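PDB 3IWT: molybdopterin biosynthesis protein MoaB from Sulfolobus tokodaii, which probably binds molybdopterin or its precursor during biosynthesis of the molybdenum cofactor. Local coordinates for residues 14-28 and 53-65. Numbering follows the deposited sequence.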
loop_
_atom_site.group_PDB
_atom_site.type_symbol
_atom_site.label_atom_id
_atom_site.label_comp_id
_atom_site.label_asym_id
_atom_site.label_seq_id
_atom_site.Cartn_x
_atom_site.Cartn_y
_atom_site.Cartn_z
ATOM N N LYS A 14 -5.698 -36.872 -3.256
ATOM C CA LYS A 14 -5.945 -36.903 -1.811
ATOM C C LYS A 14 -7.379 -36.459 -1.474
ATOM O O LYS A 14 -7.961 -35.617 -2.153
ATOM C CB LYS A 14 -4.967 -35.972 -1.065
ATOM C CG LYS A 14 -3.614 -36.583 -0.687
ATOM C CD LYS A 14 -2.780 -35.597 0.166
ATOM C CE LYS A 14 -2.205 -34.438 -0.692
ATOM N NZ LYS A 14 -1.857 -33.142 0.036
ATOM N N SER A 15 -7.924 -37.030 -0.409
ATOM C CA SER A 15 -9.063 -36.459 0.278
ATOM C C SER A 15 -8.494 -35.311 1.111
ATOM O O SER A 15 -7.546 -35.506 1.853
ATOM C CB SER A 15 -9.719 -37.501 1.186
ATOM O OG SER A 15 -10.834 -36.974 1.879
ATOM N N LEU A 16 -9.059 -34.119 0.966
ATOM C CA LEU A 16 -8.642 -32.949 1.743
ATOM C C LEU A 16 -9.715 -32.595 2.771
ATOM O O LEU A 16 -10.890 -32.914 2.596
ATOM C CB LEU A 16 -8.358 -31.768 0.812
ATOM C CG LEU A 16 -7.194 -31.928 -0.173
ATOM C CD1 LEU A 16 -7.239 -30.804 -1.203
ATOM C CD2 LEU A 16 -5.835 -31.995 0.554
ATOM N N ASN A 17 -9.292 -31.948 3.851
ATOM C CA ASN A 17 -10.171 -31.511 4.945
ATOM C C ASN A 17 -10.567 -30.028 4.809
ATOM O O ASN A 17 -9.705 -29.127 4.734
ATOM C CB ASN A 17 -9.485 -31.707 6.287
ATOM C CG ASN A 17 -9.136 -33.159 6.594
ATOM O OD1 ASN A 17 -8.092 -33.431 7.195
ATOM N ND2 ASN A 17 -10.008 -34.064 6.261
ATOM N N PHE A 18 -11.867 -29.774 4.805
ATOM C CA PHE A 18 -12.414 -28.433 4.559
ATOM C C PHE A 18 -13.159 -27.946 5.790
ATOM O O PHE A 18 -13.811 -28.737 6.479
ATOM C CB PHE A 18 -13.382 -28.457 3.372
ATOM C CG PHE A 18 -12.710 -28.599 2.037
ATOM C CD1 PHE A 18 -12.179 -29.805 1.655
ATOM C CD2 PHE A 18 -12.587 -27.499 1.177
ATOM C CE1 PHE A 18 -11.566 -29.968 0.429
ATOM C CE2 PHE A 18 -11.971 -27.646 -0.073
ATOM C CZ PHE A 18 -11.436 -28.882 -0.428
ATOM N N TYR A 19 -13.060 -26.640 6.053
ATOM C CA TYR A 19 -13.865 -25.971 7.057
ATOM C C TYR A 19 -14.735 -24.933 6.340
ATOM O O TYR A 19 -14.230 -24.133 5.537
ATOM C CB TYR A 19 -12.958 -25.275 8.068
ATOM C CG TYR A 19 -13.626 -24.842 9.341
ATOM C CD1 TYR A 19 -13.317 -25.469 10.545
ATOM C CD2 TYR A 19 -14.533 -23.797 9.355
ATOM C CE1 TYR A 19 -13.881 -25.051 11.738
ATOM C CE2 TYR A 19 -15.137 -23.399 10.524
ATOM C CZ TYR A 19 -14.799 -24.025 11.718
ATOM O OH TYR A 19 -15.358 -23.601 12.890
ATOM N N VAL A 20 -16.031 -24.929 6.649
ATOM C CA VAL A 20 -16.987 -24.105 5.902
ATOM C C VAL A 20 -17.519 -22.994 6.808
ATOM O O VAL A 20 -17.970 -23.269 7.916
ATOM C CB VAL A 20 -18.166 -24.931 5.339
ATOM C CG1 VAL A 20 -19.147 -24.049 4.544
ATOM C CG2 VAL A 20 -17.650 -26.063 4.446
ATOM N N ILE A 21 -17.498 -21.760 6.322
ATOM C CA ILE A 21 -17.972 -20.625 7.121
ATOM C C ILE A 21 -19.064 -19.869 6.377
ATOM O O ILE A 21 -18.861 -19.394 5.248
ATOM C CB ILE A 21 -16.830 -19.659 7.498
ATOM C CG1 ILE A 21 -15.698 -20.384 8.230
ATOM C CG2 ILE A 21 -17.359 -18.455 8.342
ATOM C CD1 ILE A 21 -14.464 -19.485 8.482
ATOM N N THR A 22 -20.229 -19.742 6.990
ATOM C CA THR A 22 -21.315 -18.990 6.355
ATOM C C THR A 22 -21.383 -17.625 7.010
ATOM O O THR A 22 -21.447 -17.535 8.222
ATOM C CB THR A 22 -22.657 -19.752 6.444
ATOM O OG1 THR A 22 -22.546 -20.934 5.656
ATOM C CG2 THR A 22 -23.830 -18.886 5.936
ATOM N N ILE A 23 -21.341 -16.570 6.186
ATOM C CA ILE A 23 -21.391 -15.189 6.672
ATOM C C ILE A 23 -22.735 -14.589 6.243
ATOM O O ILE A 23 -22.935 -14.221 5.076
ATOM C CB ILE A 23 -20.198 -14.361 6.147
ATOM C CG1 ILE A 23 -18.884 -15.068 6.484
ATOM C CG2 ILE A 23 -20.226 -12.977 6.721
ATOM C CD1 ILE A 23 -17.635 -14.451 5.864
ATOM N N SER A 24 -23.671 -14.541 7.191
ATOM C CA SER A 24 -25.064 -14.123 6.940
ATOM C C SER A 24 -25.687 -13.584 8.222
ATOM O O SER A 24 -25.927 -14.342 9.175
ATOM C CB SER A 24 -25.906 -15.298 6.436
ATOM O OG SER A 24 -27.288 -14.945 6.313
ATOM N N THR A 25 -25.984 -12.291 8.229
ATOM C CA THR A 25 -26.568 -11.649 9.409
ATOM C C THR A 25 -27.976 -12.202 9.682
ATOM O O THR A 25 -28.278 -12.575 10.816
ATOM C CB THR A 25 -26.572 -10.118 9.259
ATOM O OG1 THR A 25 -25.217 -9.657 9.153
ATOM C CG2 THR A 25 -27.233 -9.428 10.459
ATOM N N SER A 26 -28.806 -12.309 8.643
ATOM C CA SER A 26 -30.188 -12.810 8.819
ATOM C C SER A 26 -30.188 -14.199 9.448
ATOM O O SER A 26 -30.882 -14.432 10.435
ATOM C CB SER A 26 -30.961 -12.820 7.507
ATOM O OG SER A 26 -30.332 -13.616 6.514
ATOM N N ARG A 27 -29.373 -15.103 8.904
ATOM C CA ARG A 27 -29.295 -16.459 9.425
ATOM C C ARG A 27 -28.707 -16.498 10.840
ATOM O O ARG A 27 -29.192 -17.249 11.691
ATOM C CB ARG A 27 -28.542 -17.369 8.453
ATOM C CG ARG A 27 -29.283 -17.535 7.131
ATOM C CD ARG A 27 -28.507 -18.343 6.111
ATOM N NE ARG A 27 -29.209 -18.443 4.833
ATOM C CZ ARG A 27 -29.263 -17.479 3.919
ATOM N NH1 ARG A 27 -28.636 -16.330 4.088
ATOM N NH2 ARG A 27 -29.929 -17.675 2.801
ATOM N N TYR A 28 -27.694 -15.671 11.099
ATOM C CA TYR A 28 -27.094 -15.623 12.430
ATOM C C TYR A 28 -28.114 -15.176 13.477
ATOM O O TYR A 28 -28.196 -15.761 14.548
ATOM C CB TYR A 28 -25.880 -14.697 12.454
ATOM C CG TYR A 28 -25.207 -14.578 13.805
ATOM C CD1 TYR A 28 -24.385 -15.593 14.281
ATOM C CD2 TYR A 28 -25.387 -13.453 14.600
ATOM C CE1 TYR A 28 -23.741 -15.478 15.507
ATOM C CE2 TYR A 28 -24.759 -13.336 15.840
ATOM C CZ TYR A 28 -23.939 -14.354 16.285
ATOM O OH TYR A 28 -23.315 -14.263 17.513
ATOM N N GLY A 53 -15.145 -36.515 -2.543
ATOM C CA GLY A 53 -14.187 -37.397 -1.853
ATOM C C GLY A 53 -13.495 -36.695 -0.713
ATOM O O GLY A 53 -12.649 -37.290 -0.030
ATOM N N HIS A 54 -13.861 -35.426 -0.496
ATOM C CA HIS A 54 -13.285 -34.624 0.583
ATOM C C HIS A 54 -14.104 -34.729 1.864
ATOM O O HIS A 54 -15.213 -35.267 1.872
ATOM C CB HIS A 54 -13.198 -33.163 0.132
ATOM C CG HIS A 54 -12.400 -32.984 -1.113
ATOM N ND1 HIS A 54 -11.095 -33.414 -1.221
ATOM C CD2 HIS A 54 -12.727 -32.451 -2.313
ATOM C CE1 HIS A 54 -10.645 -33.140 -2.429
ATOM N NE2 HIS A 54 -11.624 -32.571 -3.119
ATOM N N LYS A 55 -13.557 -34.184 2.940
ATOM C CA LYS A 55 -14.174 -34.219 4.260
ATOM C C LYS A 55 -14.488 -32.822 4.782
ATOM O O LYS A 55 -13.735 -31.855 4.514
ATOM C CB LYS A 55 -13.237 -34.909 5.252
ATOM C CG LYS A 55 -12.781 -36.304 4.855
ATOM C CD LYS A 55 -13.956 -37.237 4.733
ATOM C CE LYS A 55 -13.528 -38.703 4.677
ATOM N NZ LYS A 55 -14.734 -39.602 4.733
ATOM N N ILE A 56 -15.598 -32.696 5.513
ATOM C CA ILE A 56 -15.917 -31.434 6.198
ATOM C C ILE A 56 -15.567 -31.646 7.647
ATOM O O ILE A 56 -16.153 -32.516 8.308
ATOM C CB ILE A 56 -17.423 -31.057 6.097
ATOM C CG1 ILE A 56 -17.902 -31.052 4.636
ATOM C CG2 ILE A 56 -17.687 -29.714 6.813
ATOM C CD1 ILE A 56 -17.028 -30.303 3.638
ATOM N N ILE A 57 -14.588 -30.915 8.156
ATOM C CA ILE A 57 -14.238 -31.113 9.533
ATOM C C ILE A 57 -14.705 -30.014 10.467
ATOM O O ILE A 57 -14.560 -30.147 11.664
ATOM C CB ILE A 57 -12.762 -31.513 9.726
ATOM C CG1 ILE A 57 -11.798 -30.429 9.281
ATOM C CG2 ILE A 57 -12.514 -32.889 9.028
ATOM C CD1 ILE A 57 -10.412 -30.689 9.877
ATOM N N GLY A 58 -15.313 -28.956 9.935
ATOM C CA GLY A 58 -15.976 -27.996 10.788
ATOM C C GLY A 58 -16.809 -27.000 10.022
ATOM O O GLY A 58 -16.706 -26.907 8.793
ATOM N N TYR A 59 -17.653 -26.284 10.757
ATOM C CA TYR A 59 -18.588 -25.312 10.169
ATOM C C TYR A 59 -18.943 -24.258 11.190
ATOM O O TYR A 59 -19.069 -24.562 12.382
ATOM C CB TYR A 59 -19.865 -26.025 9.714
ATOM C CG TYR A 59 -21.045 -25.111 9.361
ATOM C CD1 TYR A 59 -21.064 -24.373 8.173
ATOM C CD2 TYR A 59 -22.168 -25.039 10.192
ATOM C CE1 TYR A 59 -22.141 -23.545 7.844
ATOM C CE2 TYR A 59 -23.265 -24.222 9.862
ATOM C CZ TYR A 59 -23.242 -23.477 8.693
ATOM O OH TYR A 59 -24.340 -22.689 8.380
ATOM N N SER A 60 -19.095 -23.020 10.741
ATOM C CA SER A 60 -19.570 -21.966 11.611
ATOM C C SER A 60 -20.418 -20.961 10.841
ATOM O O SER A 60 -20.302 -20.836 9.608
ATOM C CB SER A 60 -18.400 -21.270 12.308
ATOM O OG SER A 60 -17.544 -20.662 11.366
ATOM N N LEU A 61 -21.284 -20.271 11.571
ATOM C CA LEU A 61 -22.163 -19.273 11.004
ATOM C C LEU A 61 -21.987 -18.002 11.800
ATOM O O LEU A 61 -22.072 -18.019 13.026
ATOM C CB LEU A 61 -23.612 -19.759 11.044
ATOM C CG LEU A 61 -24.740 -18.748 10.795
ATOM C CD1 LEU A 61 -24.637 -18.195 9.416
ATOM C CD2 LEU A 61 -26.118 -19.378 11.046
ATOM N N VAL A 62 -21.705 -16.910 11.094
ATOM C CA VAL A 62 -21.432 -15.606 11.707
ATOM C C VAL A 62 -22.156 -14.510 10.915
ATOM O O VAL A 62 -22.452 -14.703 9.731
ATOM C CB VAL A 62 -19.907 -15.323 11.799
ATOM C CG1 VAL A 62 -19.229 -16.295 12.815
ATOM C CG2 VAL A 62 -19.217 -15.370 10.424
ATOM N N PRO A 63 -22.422 -13.355 11.549
ATOM C CA PRO A 63 -22.988 -12.216 10.837
ATOM C C PRO A 63 -21.895 -11.359 10.163
ATOM O O PRO A 63 -20.697 -11.682 10.274
ATOM C CB PRO A 63 -23.657 -11.434 11.964
ATOM C CG PRO A 63 -22.741 -11.592 13.092
ATOM C CD PRO A 63 -22.160 -13.006 12.960
ATOM N N ASP A 64 -22.297 -10.264 9.514
ATOM C CA ASP A 64 -21.366 -9.287 8.928
ATOM C C ASP A 64 -20.746 -8.389 10.004
ATOM O O ASP A 64 -21.003 -7.185 10.064
ATOM C CB ASP A 64 -22.082 -8.381 7.905
ATOM C CG ASP A 64 -22.620 -9.134 6.714
ATOM O OD1 ASP A 64 -21.949 -10.058 6.210
ATOM O OD2 ASP A 64 -23.721 -8.758 6.257
ATOM N N ASP A 65 -19.898 -8.976 10.832
ATOM C CA ASP A 65 -19.272 -8.267 11.946
ATOM C C ASP A 65 -17.808 -8.638 11.915
ATOM O O ASP A 65 -17.484 -9.840 11.875
ATOM C CB ASP A 65 -19.902 -8.679 13.271
ATOM C CG ASP A 65 -19.175 -8.075 14.470
ATOM O OD1 ASP A 65 -19.406 -6.912 14.779
ATOM O OD2 ASP A 65 -18.341 -8.747 15.082
HETATM O O HOH W 1 -15.096 -21.026 12.843
HETATM O O HOH W 2 -23.071 -11.677 4.253
HETATM O O HOH W 3 -25.304 -7.288 7.807
HETATM O O HOH W 4 -25.602 -10.712 5.790
#
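T25 OG1 is gripped twice: D64 N donates to it at 3.0 Å, nearly straight (176°), and a water joins it to D64 OD2. Two further waters tie the D64 carboxylate to T25 N and I23 O, pinning the loop after strand 55-62 to the end of strand 17-23 and the start of helix 25-32. P63 CD sits 3.5 Å from the Y28 ring centroid and 11° off its normal, a CH-pi contact. Eight backbone hydrogen bonds, from K55 N–L16 O to S24 N–V62 O, register the strands as parallel neighbours. With CG anti to the backbone N (chi1 -165°), the Y19 ring lies over G58, whose CA is 4.0 Å from its centroid; a CB on G58 would strike CE1. Y19 OH and S60 OG share a water. A serine in place of Y19 would probably uncover G58 and lose this water link. At the other end, L16 N donates to H54 ND1 (3.1 Å), near the imidazole plane, while F18 CE1 sits over one face of that ring, toward its rim. That bond requires an unprotonated ND1, so H54, where the outermost strand of this chain's mixed sheet begins, is probably neutral, with its proton on NE2.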